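Leucine-rich repeat protein (Bacteroides thetaiotaomicron, PDB 4ECN) is of unknown function but, as an extracellular leucine-rich repeat protein with two DUF4458 domains, probably binds other proteins. Local coordinates at residues F15-S20 and L123-V128; P849-G854 and R867-L872. All coordinates share one frame; numbering follows the deposited sequence.

Interaction 1. Residues F15-S20 and L123-V128; sequences FKLYKS and LTVDAV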
# COMPACT_ATOMS: atom_id res chain seq x y z
N PHE A 15 33.31 -38.56 -20.49
CA PHE A 15 32.66 -37.37 -21.03
C PHE A 15 32.19 -37.63 -22.46
O PHE A 15 32.83 -38.37 -23.22
CB PHE A 15 33.60 -36.16 -20.97
CG PHE A 15 34.04 -35.82 -19.56
CD1 PHE A 15 33.24 -35.03 -18.74
CD2 PHE A 15 35.22 -36.33 -19.04
CE1 PHE A 15 33.63 -34.75 -17.43
CE2 PHE A 15 35.60 -36.06 -17.73
CZ PHE A 15 34.81 -35.27 -16.94
N LYS A 16 31.04 -37.05 -22.79
CA LYS A 16 30.39 -37.14 -24.09
C LYS A 16 30.22 -35.70 -24.61
O LYS A 16 29.56 -34.90 -23.93
CB LYS A 16 29.04 -37.88 -23.93
CG LYS A 16 28.75 -38.93 -24.99
CD LYS A 16 27.33 -39.48 -24.80
CE LYS A 16 26.97 -40.64 -25.69
NZ LYS A 16 25.58 -41.11 -25.42
N LEU A 17 30.90 -35.33 -25.73
CA LEU A 17 30.84 -33.98 -26.32
C LEU A 17 29.52 -33.77 -27.07
O LEU A 17 29.16 -34.58 -27.93
CB LEU A 17 32.05 -33.72 -27.24
CG LEU A 17 33.38 -33.37 -26.55
CD1 LEU A 17 34.56 -33.60 -27.47
CD2 LEU A 17 33.40 -31.93 -26.06
N TYR A 18 28.80 -32.70 -26.72
CA TYR A 18 27.50 -32.36 -27.30
C TYR A 18 27.57 -31.02 -28.03
O TYR A 18 28.39 -30.16 -27.70
CB TYR A 18 26.41 -32.32 -26.21
CG TYR A 18 25.96 -33.69 -25.74
CD1 TYR A 18 26.72 -34.41 -24.83
CD2 TYR A 18 24.76 -34.24 -26.18
CE1 TYR A 18 26.32 -35.68 -24.40
CE2 TYR A 18 24.34 -35.49 -25.74
CZ TYR A 18 25.12 -36.22 -24.85
OH TYR A 18 24.72 -37.46 -24.41
N LYS A 19 26.69 -30.86 -29.05
CA LYS A 19 26.56 -29.66 -29.86
C LYS A 19 25.62 -28.66 -29.17
O LYS A 19 24.84 -29.06 -28.29
CB LYS A 19 26.05 -30.02 -31.27
CG LYS A 19 27.04 -30.86 -32.08
CD LYS A 19 26.50 -31.28 -33.45
CE LYS A 19 27.58 -31.92 -34.29
NZ LYS A 19 27.05 -32.38 -35.61
N SER A 20 25.72 -27.36 -29.53
CA SER A 20 24.92 -26.26 -28.94
C SER A 20 23.66 -25.94 -29.80
O SER A 20 23.10 -26.84 -30.42
CB SER A 20 25.78 -25.01 -28.75
OG SER A 20 26.36 -24.60 -29.98
N LEU A 123 29.19 -32.72 -21.85
CA LEU A 123 29.85 -31.44 -22.02
C LEU A 123 29.30 -30.81 -23.29
O LEU A 123 29.48 -31.38 -24.37
CB LEU A 123 31.38 -31.57 -22.05
CG LEU A 123 32.09 -31.88 -20.73
CD1 LEU A 123 33.57 -32.03 -20.95
CD2 LEU A 123 31.82 -30.80 -19.69
N THR A 124 28.60 -29.67 -23.17
CA THR A 124 28.03 -28.97 -24.33
C THR A 124 29.00 -27.87 -24.78
O THR A 124 29.31 -26.95 -24.01
CB THR A 124 26.63 -28.43 -24.02
OG1 THR A 124 25.78 -29.51 -23.65
CG2 THR A 124 26.03 -27.68 -25.20
N VAL A 125 29.47 -27.96 -26.03
CA VAL A 125 30.40 -26.98 -26.59
C VAL A 125 29.64 -25.66 -26.91
O VAL A 125 28.82 -25.62 -27.83
CB VAL A 125 31.13 -27.54 -27.84
CG1 VAL A 125 31.98 -26.48 -28.53
CG2 VAL A 125 31.99 -28.75 -27.47
N ASP A 126 29.93 -24.61 -26.11
CA ASP A 126 29.36 -23.26 -26.22
C ASP A 126 29.82 -22.61 -27.52
O ASP A 126 31.01 -22.62 -27.84
CB ASP A 126 29.78 -22.40 -25.01
CG ASP A 126 29.12 -21.05 -24.86
OD1 ASP A 126 28.19 -20.74 -25.66
OD2 ASP A 126 29.48 -20.31 -23.92
N ALA A 127 28.85 -22.04 -28.27
CA ALA A 127 29.07 -21.37 -29.56
C ALA A 127 29.96 -20.11 -29.42
O ALA A 127 30.65 -19.73 -30.37
CB ALA A 127 27.72 -20.98 -30.16
N VAL A 128 29.90 -19.47 -28.22
CA VAL A 128 30.62 -18.26 -27.87
C VAL A 128 32.10 -18.60 -27.69
O VAL A 128 32.45 -19.37 -26.80
CB VAL A 128 30.05 -17.56 -26.60
CG1 VAL A 128 30.65 -16.17 -26.43
CG2 VAL A 128 28.52 -17.48 -26.64
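Leu123 O is approached by two groups of the 15-20 segment. The amide of Tyr18 gives it a hydrogen bond of 2.8 Å (Tyr18 N to Leu123 O), and the CA-H of Leu17 makes a longer contact, Leu17 CA to Leu123 O 3.5 Å. The N-H of Tyr18 points at the oxygen at 160°. Tyr18 repays the pattern one step on, since its own carbonyl takes the amide of Val125 (Val125 N to Tyr18 O, 3.0 Å) and the CA-H of Thr124. A third bond links Leu123 N to Lys16 O at 3.0 Å, and Lys16 carries the pairing back to Lys121. Bonds that join Leu123 to Lys16 and Tyr18, on either side of its bridge partner Leu17, identify parallel beta pairing, with Leu17 beside Leu123 and Tyr18 beside Thr124. This pairing sets the first strand of the N-terminal DUF4458 domain, a family of the transthyretin clan, alongside strand 118-124. On its other side strand 10-18 bonds to Ser75, Leu73 and Tyr71.

Leu17 and Leu123 share one face of the sheet, which strand 83-93 covers through Ile87, Tyr90 and Leu92. Here the CD1 methyl of Leu123 reaches Phe15 CD1 at 3.7 Å, and Leu123 CG lies almost as near to the same ring carbon. Further along, Leu17 CD2 meets Val125 CG2 at 3.8 Å; that methyl stands beside the backbone N of Val125, anti to its carbonyl carbon. Tyr18 and Thr124 occupy the other face. There the ring of Tyr18 presents its edge to Leu123 O, and Tyr18 CB lies 3.9 Å from Thr124 OG1. Where strand 10-18 gives way to loop, Thr124 CG2, anti to its backbone N, packs against Lys19 O at 3.6 Å, while Lys19 NZ is hydrogen-bonded to Asn67 O.

Interaction 2. Residues P849-G854 and R867-L872; sequences PYIEAG and RGCDAL
Ile851 offers its CG2 branch to two side chains of the 867-872 segment. That methyl stands anti to the backbone N and beside the carbonyl carbon, and from there it touches Leu872 CD2 at 4.2 Å and lies 4.4 Å from Cys869 SG. The Ile851 and Leu872 side chains meet at about a right angle, one methyl against another. Both Cys869 and Leu872 are buried, and Tyr856 and Val844 extend the apolar surroundings by touching Ile851 and Cys869 respectively. Leu872 is also tied through its backbone, its carbonyl O being hydrogen-bonded to the hydroxyl of Tyr860.

The helix 848-852 precedes 857-859, one of the two outermost strands of a ten-stranded parallel sheet, and the 867-872 segment, which follows strand 865-867, packs against the helix near the C terminus of the chain.

Glu852, one residue on, uses the aliphatic part of its chain: Glu852 CG rests against Ala871 CB at 4.0 Å. Chi2 of 170° sets CD anti to CA, and with chi3 near 1° Glu852 OE2 comes 4.1 Å from Ala871 CB. Cys869 SG is slightly farther from this oxygen. Glu852 OE2 and Asp870 OD1 are 6.6 Å apart, too far for contact, although two like charges at that spacing would be expected to repel somewhat.

Past Glu852 the helix finishes in a Schellman motif. Ala853 is the first residue to leave helical backbone angles, although Ala853 N still bonds Pro849 O at 3.1 Å. Gly854 follows as the C-prime residue with a positive phi of 62°; its amide returns to the helix (Gly854 N to Ile851 O, 3.2 Å), and the amide of Met855 reaches back to Tyr850 O.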
# COMPACT_ATOMS: atom_id res chain seq x y z
N PRO A 849 -41.63 18.58 -29.82
CA PRO A 849 -40.40 18.86 -30.60
C PRO A 849 -39.12 18.85 -29.75
O PRO A 849 -38.05 18.55 -30.28
CB PRO A 849 -40.65 20.25 -31.18
CG PRO A 849 -41.70 20.85 -30.33
CD PRO A 849 -42.53 19.75 -29.79
N TYR A 850 -39.23 19.15 -28.43
CA TYR A 850 -38.08 19.16 -27.51
C TYR A 850 -37.63 17.73 -27.19
O TYR A 850 -36.43 17.49 -27.02
CB TYR A 850 -38.42 19.91 -26.22
CG TYR A 850 -38.68 21.38 -26.42
CD1 TYR A 850 -39.97 21.85 -26.69
CD2 TYR A 850 -37.65 22.32 -26.34
CE1 TYR A 850 -40.22 23.21 -26.89
CE2 TYR A 850 -37.89 23.68 -26.54
CZ TYR A 850 -39.17 24.12 -26.80
OH TYR A 850 -39.42 25.47 -26.97
N ILE A 851 -38.59 16.77 -27.13
CA ILE A 851 -38.32 15.34 -26.89
C ILE A 851 -37.53 14.79 -28.08
O ILE A 851 -36.51 14.11 -27.88
CB ILE A 851 -39.63 14.52 -26.64
CG1 ILE A 851 -40.25 14.95 -25.29
CG2 ILE A 851 -39.37 13.00 -26.67
CD1 ILE A 851 -41.64 14.51 -24.98
N GLU A 852 -37.99 15.14 -29.30
CA GLU A 852 -37.42 14.76 -30.60
C GLU A 852 -36.00 15.31 -30.77
O GLU A 852 -35.16 14.61 -31.34
CB GLU A 852 -38.31 15.26 -31.76
CG GLU A 852 -39.64 14.52 -31.84
CD GLU A 852 -40.73 15.04 -32.76
OE1 GLU A 852 -40.52 16.06 -33.46
OE2 GLU A 852 -41.82 14.42 -32.77
N ALA A 853 -35.74 16.53 -30.25
CA ALA A 853 -34.45 17.21 -30.35
C ALA A 853 -33.46 16.79 -29.22
O ALA A 853 -32.37 17.36 -29.13
CB ALA A 853 -34.68 18.71 -30.30
N GLY A 854 -33.84 15.77 -28.43
CA GLY A 854 -33.04 15.22 -27.33
C GLY A 854 -32.77 16.23 -26.24
O GLY A 854 -31.69 16.22 -25.64
N ARG A 867 -50.76 10.98 -25.18
CA ARG A 867 -51.12 11.59 -26.46
C ARG A 867 -50.10 12.70 -26.83
O ARG A 867 -49.49 13.31 -25.94
CB ARG A 867 -52.55 12.16 -26.38
CG ARG A 867 -53.63 11.08 -26.29
CD ARG A 867 -54.96 11.56 -25.73
NE ARG A 867 -54.89 11.74 -24.28
CZ ARG A 867 -55.34 12.81 -23.62
NH1 ARG A 867 -55.94 13.80 -24.28
NH2 ARG A 867 -55.20 12.89 -22.31
N GLY A 868 -49.92 12.93 -28.14
CA GLY A 868 -49.12 14.02 -28.68
C GLY A 868 -47.71 13.83 -29.19
O GLY A 868 -47.12 14.80 -29.68
N CYS A 869 -47.15 12.62 -29.08
CA CYS A 869 -45.79 12.38 -29.58
C CYS A 869 -45.70 10.98 -30.18
O CYS A 869 -45.80 9.97 -29.47
CB CYS A 869 -44.74 12.60 -28.49
SG CYS A 869 -43.03 12.39 -29.06
N ASP A 870 -45.52 10.94 -31.50
CA ASP A 870 -45.44 9.68 -32.24
C ASP A 870 -44.08 9.04 -32.03
O ASP A 870 -44.00 7.81 -32.04
CB ASP A 870 -45.73 9.90 -33.73
CG ASP A 870 -47.17 10.27 -34.01
OD1 ASP A 870 -47.58 11.40 -33.63
OD2 ASP A 870 -47.89 9.44 -34.61
N ALA A 871 -43.04 9.86 -31.79
CA ALA A 871 -41.65 9.44 -31.58
C ALA A 871 -41.48 8.52 -30.34
O ALA A 871 -40.49 7.79 -30.27
CB ALA A 871 -40.75 10.66 -31.44
N LEU A 872 -42.45 8.56 -29.38
CA LEU A 872 -42.42 7.78 -28.13
C LEU A 872 -42.72 6.29 -28.36
O LEU A 872 -42.26 5.45 -27.58
CB LEU A 872 -43.43 8.32 -27.09
CG LEU A 872 -43.20 9.72 -26.51
CD1 LEU A 872 -44.35 10.12 -25.63
CD2 LEU A 872 -41.90 9.81 -25.74

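From the N terminus, strand 10-18 leads into interaction 1, whose second segment arrives only after 102 intervening residues, 52 of them in strands and none in helix. The contact therefore closes a long loop, joining strands 10-18 and 118-124 of the first eight-stranded sheet just before strand 130-139 opens the next sheet. The chain then runs through the repeat sheets before interaction 2 closes a short loop of 12 residues, which includes 857-859, the end strand of the second ten-stranded sheet. The two loops lie in series and neither nest nor cross. The centres of interactions 1 and 2 are about 83 Å apart and the nearest atoms of interactions 1 and 2 about 69 Å apart, at distant ends of the elongated chain.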